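Local structure of chitinase (Thermococcus chitonophagus, 5XSW) at residues L397-D400 with D401-F405; I447-R450 with Y451-T455; G74-H77 with L78-V82. The protein probably cleaves chitin as an endochitinase, this chain being the C-terminal part of a longer protein and binding a glycan in a pocket. All blocks are in the same frame, centred on the assembly; numbering follows the deposited sequence.

Contact 1. Residues L397-D400 with D401-F405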
# COMPACT_ATOMS: atom_id res chain seq x y z
N LEU A 397 36.24 -2.58 5.37
CA LEU A 397 35.50 -1.33 5.43
C LEU A 397 36.44 -0.24 5.91
O LEU A 397 37.07 -0.41 6.96
CB LEU A 397 34.31 -1.43 6.41
CG LEU A 397 33.41 -2.67 6.28
CD1 LEU A 397 32.33 -2.69 7.37
CD2 LEU A 397 32.76 -2.59 4.87
N THR A 398 36.47 0.89 5.21
CA THR A 398 37.33 2.01 5.53
C THR A 398 36.49 3.01 6.27
O THR A 398 35.24 2.89 6.29
CB THR A 398 37.89 2.68 4.25
OG1 THR A 398 36.79 3.27 3.54
CG2 THR A 398 38.58 1.68 3.36
N TRP A 399 37.13 4.03 6.82
CA TRP A 399 36.36 5.04 7.53
C TRP A 399 35.34 5.71 6.59
O TRP A 399 34.20 5.97 6.98
CB TRP A 399 37.24 6.15 8.20
CG TRP A 399 36.31 7.20 8.78
CD1 TRP A 399 36.20 8.53 8.40
CD2 TRP A 399 35.29 6.98 9.76
NE1 TRP A 399 35.18 9.14 9.12
CE2 TRP A 399 34.63 8.21 9.97
CE3 TRP A 399 34.90 5.87 10.51
CZ2 TRP A 399 33.60 8.34 10.85
CZ3 TRP A 399 33.87 6.00 11.38
CH2 TRP A 399 33.23 7.22 11.56
N ASP A 400 35.76 6.06 5.38
CA ASP A 400 34.86 6.64 4.39
C ASP A 400 33.60 5.74 4.15
O ASP A 400 32.51 6.26 4.03
CB ASP A 400 35.58 6.85 3.05
CG ASP A 400 36.50 8.11 3.07
OD1 ASP A 400 36.41 8.93 4.00
OD2 ASP A 400 37.24 8.31 2.11
N ASP A 401 33.80 4.44 4.08
CA ASP A 401 32.66 3.48 3.97
C ASP A 401 31.66 3.61 5.11
O ASP A 401 30.43 3.63 4.89
CB ASP A 401 33.17 2.03 3.97
CG ASP A 401 33.99 1.69 2.75
OD1 ASP A 401 33.85 2.37 1.69
OD2 ASP A 401 34.77 0.73 2.83
N ILE A 402 32.18 3.68 6.35
CA ILE A 402 31.35 3.75 7.56
C ILE A 402 30.63 5.08 7.62
O ILE A 402 29.43 5.16 7.90
CB ILE A 402 32.22 3.57 8.86
CG1 ILE A 402 32.97 2.25 8.83
CG2 ILE A 402 31.36 3.68 10.11
CD1 ILE A 402 32.14 1.03 8.83
N GLU A 403 31.37 6.14 7.32
CA GLU A 403 30.79 7.46 7.32
C GLU A 403 29.64 7.57 6.31
O GLU A 403 28.60 8.19 6.57
CB GLU A 403 31.90 8.50 6.99
CG GLU A 403 31.32 9.87 6.71
CD GLU A 403 30.77 10.57 7.95
OE1 GLU A 403 31.30 10.30 9.06
OE2 GLU A 403 29.82 11.39 7.83
N TYR A 404 29.90 7.04 5.13
CA TYR A 404 28.90 7.06 4.05
C TYR A 404 27.63 6.30 4.51
O TYR A 404 26.49 6.78 4.43
CB TYR A 404 29.53 6.40 2.81
CG TYR A 404 28.48 6.13 1.74
CD1 TYR A 404 27.72 7.17 1.19
CD2 TYR A 404 28.24 4.84 1.31
CE1 TYR A 404 26.74 6.89 0.22
CE2 TYR A 404 27.30 4.57 0.35
CZ TYR A 404 26.55 5.59 -0.19
OH TYR A 404 25.60 5.23 -1.13
N PHE A 405 27.86 5.09 5.01
CA PHE A 405 26.76 4.27 5.52
C PHE A 405 25.89 5.04 6.51
O PHE A 405 24.66 5.13 6.32
CB PHE A 405 27.30 3.00 6.16
CG PHE A 405 26.20 2.12 6.72
CD1 PHE A 405 25.43 1.34 5.86
CD2 PHE A 405 25.90 2.14 8.08
CE1 PHE A 405 24.38 0.56 6.36
CE2 PHE A 405 24.85 1.35 8.58
CZ PHE A 405 24.11 0.56 7.71
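D401 reaches back over the start of helix 399-412 to meet T398. Its CB lies 3.2 Å from T398 O. CG comes next to the threonine hydroxyl, 3.3 Å from T398 OG1. At the tip the two oxygens part. D401 OD2 accepts from T398 N at 2.9 Å in a nearly straight bond (168°), the donor standing above the carboxylate plane. D401 OD2 also forms a salt bridge with K186. D401 OD1 instead takes hydrogen bonds from outside the pair, with Y187 OH and a bound glycerol. The return bond runs from D401 N to T398 OG1, 3.3 Å long. These two reciprocal bonds make a capping box, with T398 as N-cap. T398 OG1 can face the first turn because it sits between the backbone N and the carbonyl carbon (chi1 66°). I402 N then bonds to T398 O, and E403 N to W399 O, as the helix proper begins. The W399 ring lies beside this turn, against helix 421-439. E403 CB sits 3.8 Å above one face of its indole, offset toward the rim, and E403 OE1 is 3.5 Å from W399 CZ2. The carboxylate and ring planes are 59° apart. I402 CG2 meets the benzo side of the indole obliquely, 3.6 Å from W399 CZ3. On the buried side the I402 and L397 side chains cross at about a right angle, their CD1 atoms 4.0 Å apart.

Contact 2. Residues I447-R450 with Y451-T455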
# COMPACT_ATOMS: atom_id res chain seq x y z
N ILE A 447 38.49 -1.87 9.01
CA ILE A 447 38.00 -2.91 9.89
C ILE A 447 37.38 -4.03 9.01
O ILE A 447 37.32 -3.92 7.79
CB ILE A 447 36.93 -2.38 10.91
CG1 ILE A 447 35.71 -1.85 10.17
CG2 ILE A 447 37.51 -1.29 11.81
CD1 ILE A 447 34.59 -1.43 11.10
N SER A 448 36.95 -5.10 9.65
CA SER A 448 36.41 -6.25 8.96
C SER A 448 34.87 -6.23 9.02
O SER A 448 34.29 -6.03 10.11
CB SER A 448 36.88 -7.53 9.59
OG SER A 448 36.09 -8.63 9.13
N TYR A 449 34.21 -6.45 7.88
CA TYR A 449 32.74 -6.57 7.90
C TYR A 449 32.34 -7.76 8.79
O TYR A 449 31.60 -7.63 9.75
CB TYR A 449 32.20 -6.74 6.48
CG TYR A 449 30.72 -7.06 6.51
CD1 TYR A 449 29.79 -6.05 6.60
CD2 TYR A 449 30.28 -8.36 6.45
CE1 TYR A 449 28.37 -6.33 6.60
CE2 TYR A 449 28.87 -8.68 6.46
CZ TYR A 449 27.96 -7.65 6.53
OH TYR A 449 26.63 -7.97 6.52
N ARG A 450 32.91 -8.91 8.49
CA ARG A 450 32.56 -10.12 9.22
C ARG A 450 32.80 -9.99 10.76
O ARG A 450 31.92 -10.31 11.57
CB ARG A 450 33.36 -11.31 8.67
CG ARG A 450 33.01 -12.59 9.43
CD ARG A 450 33.75 -13.79 8.93
NE ARG A 450 33.77 -14.84 9.94
CZ ARG A 450 34.27 -16.06 9.75
NH1 ARG A 450 34.76 -16.43 8.55
NH2 ARG A 450 34.27 -16.93 10.74
N TYR A 451 33.98 -9.49 11.14
CA TYR A 451 34.39 -9.53 12.56
C TYR A 451 34.01 -8.29 13.34
O TYR A 451 33.72 -8.37 14.54
CB TYR A 451 35.92 -9.78 12.64
CG TYR A 451 36.30 -11.15 12.14
CD1 TYR A 451 36.10 -12.28 12.91
CD2 TYR A 451 36.76 -11.32 10.84
CE1 TYR A 451 36.42 -13.54 12.43
CE2 TYR A 451 37.08 -12.57 10.35
CZ TYR A 451 36.90 -13.67 11.14
OH TYR A 451 37.23 -14.91 10.62
N ASP A 452 33.99 -7.13 12.68
CA ASP A 452 33.83 -5.87 13.40
C ASP A 452 32.50 -5.14 13.22
O ASP A 452 32.15 -4.28 14.03
CB ASP A 452 34.92 -4.89 12.97
CG ASP A 452 36.31 -5.41 13.29
OD1 ASP A 452 36.52 -5.87 14.44
OD2 ASP A 452 37.16 -5.36 12.39
N PHE A 453 31.80 -5.35 12.10
CA PHE A 453 30.74 -4.38 11.84
C PHE A 453 29.54 -4.46 12.83
O PHE A 453 28.92 -3.43 13.13
CB PHE A 453 30.23 -4.49 10.35
CG PHE A 453 29.35 -3.31 9.95
CD1 PHE A 453 29.87 -2.04 9.93
CD2 PHE A 453 28.00 -3.50 9.61
CE1 PHE A 453 29.06 -0.92 9.61
CE2 PHE A 453 27.19 -2.42 9.28
CZ PHE A 453 27.70 -1.12 9.27
N LEU A 454 29.21 -5.64 13.37
CA LEU A 454 28.15 -5.65 14.37
C LEU A 454 28.51 -4.82 15.61
O LEU A 454 27.65 -4.15 16.20
CB LEU A 454 27.82 -7.07 14.85
CG LEU A 454 27.02 -7.94 13.87
CD1 LEU A 454 26.72 -9.35 14.48
CD2 LEU A 454 25.69 -7.17 13.52
N THR A 455 29.79 -4.82 15.96
CA THR A 455 30.22 -4.02 17.15
C THR A 455 30.09 -2.52 16.84
O THR A 455 29.59 -1.73 17.64
CB THR A 455 31.65 -4.44 17.56
OG1 THR A 455 31.62 -5.80 18.03
CG2 THR A 455 32.14 -3.54 18.75
O HOH W 1 30.39 -8.21 12.69
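R450 and Y451 lie side by side at the start of helix 449-461 and point the same way. The arginine leaves with CG anti to its backbone N (chi1 180°) and stays extended from CG to NE. Its aliphatic part therefore runs along one face of the phenol, with R450 CD 4.2 Å from the Y451 ring centroid in a CH-pi contact. Further out, Y451 OH sits over the centre of the guanidinium, 3.3 Å from R450 CZ, and the two planes are only 14° apart. The charged end is held by Q161 and the carbonyl of P142. The ring edge of Y451 faces S448, with S448 OG 3.3 Å from Y451 CD2. S448 is the N-cap: its OG accepts from Y451 N at 3.0 Å, and it also bonds to D394. D452 bonds back to the same serine. D452 OD2 accepts from S448 N at 2.8 Å through its anti lone pair, almost straight at 172°, while D452 N bonds to S448 O. Beyond it the helix is kinked, and a water bridges R450 O to L454 N. D452 OD2 also receives W442 NE1, and D452 OD1 bonds to Y139 OH. The carboxylate is thus buried but gripped by several polar partners, and the N-terminal end of the helix would probably help to stabilise its negative charge.

Contact 3. Residues G74-H77 with L78-V82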
# COMPACT_ATOMS: atom_id res chain seq x y z
N GLY A 74 -10.16 4.44 19.50
CA GLY A 74 -8.93 3.85 19.99
C GLY A 74 -7.62 4.43 19.49
O GLY A 74 -6.54 3.95 19.87
N ILE A 75 -7.69 5.46 18.62
CA ILE A 75 -6.47 6.02 18.02
C ILE A 75 -6.12 7.33 18.65
O ILE A 75 -6.94 8.24 18.69
CB ILE A 75 -6.65 6.25 16.42
CG1 ILE A 75 -6.97 4.92 15.72
CG2 ILE A 75 -5.44 6.94 15.85
CD1 ILE A 75 -7.75 5.10 14.38
N PHE A 76 -4.89 7.47 19.14
CA PHE A 76 -4.47 8.65 19.89
C PHE A 76 -3.29 9.35 19.25
O PHE A 76 -2.13 9.06 19.56
CB PHE A 76 -4.08 8.29 21.33
CG PHE A 76 -5.27 7.94 22.19
CD1 PHE A 76 -5.90 6.71 22.04
CD2 PHE A 76 -5.79 8.87 23.09
CE1 PHE A 76 -7.04 6.38 22.80
CE2 PHE A 76 -6.93 8.54 23.90
CZ PHE A 76 -7.55 7.29 23.74
N HIS A 77 -3.59 10.28 18.35
CA HIS A 77 -2.58 11.13 17.74
C HIS A 77 -2.10 12.15 18.76
O HIS A 77 -2.60 12.22 19.87
CB HIS A 77 -3.19 11.82 16.50
CG HIS A 77 -3.29 10.90 15.32
ND1 HIS A 77 -2.18 10.50 14.61
CD2 HIS A 77 -4.35 10.28 14.75
CE1 HIS A 77 -2.55 9.66 13.66
NE2 HIS A 77 -3.86 9.53 13.70
N LEU A 78 -1.11 12.94 18.37
CA LEU A 78 -0.55 13.97 19.21
C LEU A 78 -1.65 14.81 19.83
O LEU A 78 -2.68 15.10 19.19
CB LEU A 78 0.39 14.85 18.40
CG LEU A 78 1.67 14.28 17.79
CD1 LEU A 78 2.39 15.38 16.96
CD2 LEU A 78 2.62 13.70 18.83
N ASN A 79 -1.47 15.12 21.12
CA ASN A 79 -2.39 16.00 21.84
C ASN A 79 -3.85 15.56 21.82
O ASN A 79 -4.73 16.35 21.55
CB ASN A 79 -2.30 17.42 21.25
CG ASN A 79 -2.79 18.49 22.22
OD1 ASN A 79 -2.71 18.33 23.43
ND2 ASN A 79 -3.30 19.60 21.68
N THR A 80 -4.11 14.29 22.11
CA THR A 80 -5.47 13.76 22.02
C THR A 80 -5.83 13.23 23.43
O THR A 80 -5.01 12.55 24.03
CB THR A 80 -5.59 12.62 20.95
OG1 THR A 80 -5.37 13.16 19.64
CG2 THR A 80 -6.95 11.95 20.99
N THR A 81 -7.00 13.56 23.95
CA THR A 81 -7.39 13.08 25.28
C THR A 81 -8.76 12.46 25.23
O THR A 81 -9.63 12.93 24.50
CB THR A 81 -7.33 14.21 26.31
OG1 THR A 81 -5.99 14.66 26.39
CG2 THR A 81 -7.81 13.74 27.74
N VAL A 82 -8.94 11.35 25.96
CA VAL A 82 -10.25 10.72 26.03
C VAL A 82 -10.57 10.46 27.53
O VAL A 82 -9.74 9.91 28.25
CB VAL A 82 -10.33 9.41 25.22
CG1 VAL A 82 -11.66 8.66 25.51
CG2 VAL A 82 -10.18 9.68 23.68
O HOH W 2 -6.37 10.72 17.59
O HOH W 3 -0.14 12.10 15.56
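F76 and V82 pack against each other across the turn that joins strand 75-77 to strand 80-89. This is the tight part. V82 CG2 comes within 3.5 Å of F76 CE2 and 3.6 Å of F76 CZ, meeting the ring obliquely, and the two side chains cross at about a right angle. T80 takes up the next place along the ring. Its CG2 lies 3.9 Å from F76 CD2, and T80 O faces the ring edge near its plane. With an alanine in place of F76, V82 CG2 and T80 CG2 would lose their apolar partner, which would probably open a gap between V82, L19 and I35.

The other side is polar and wetter. T80 OG1 lies anti to its own carbonyl carbon (chi1 -67°). From there it donates to H77 O at 2.9 Å, coming from well above the carbonyl plane. One water donates to I75 O, accepts from H77 N, and reaches T80 OG1 in a weak bond. A second water lies in the plane of the imidazole at its edge, 2.8 Å from H77 ND1, and accepts from L78 N. H77 NE2 bonds to D475. The bend itself is exposed at N79, which has a left-handed backbone. N79 and T80 both face N21, forming a G1 beta bulge.

Segments 75-77 and 80-82 run at 142° to each other; their strands belong to different antiparallel sheets of the N-terminal beta domain. Strand 75-77 pairs with strand 32-41, through backbone hydrogen bonds between F76 and F33. Strand 80-89 pairs with strand 12-21, through backbone hydrogen bonds between V82 and L19. F76 also touches L19 and I35, while I75 packs on helix 475-482.

Contacts 1 and 2 are neighbours, with centres about 12 Å apart. Both are helix starts that follow a short strand, and the two strands pair: L397 O is 2.9 Å from I447 N, probably a hydrogen bond. F453 packs on L397, I402 and F405, so one apolar core serves both helices. Contact 2 is wholly buried, and its polar groups are met by protein and a water. Contact 1 is partly buried, with D400 exposed. Contact 3 stands apart, its centre over 40 Å from the others, in the beta domain. There a turn between sheets replaces the capped helix, and waters do much of the polar work.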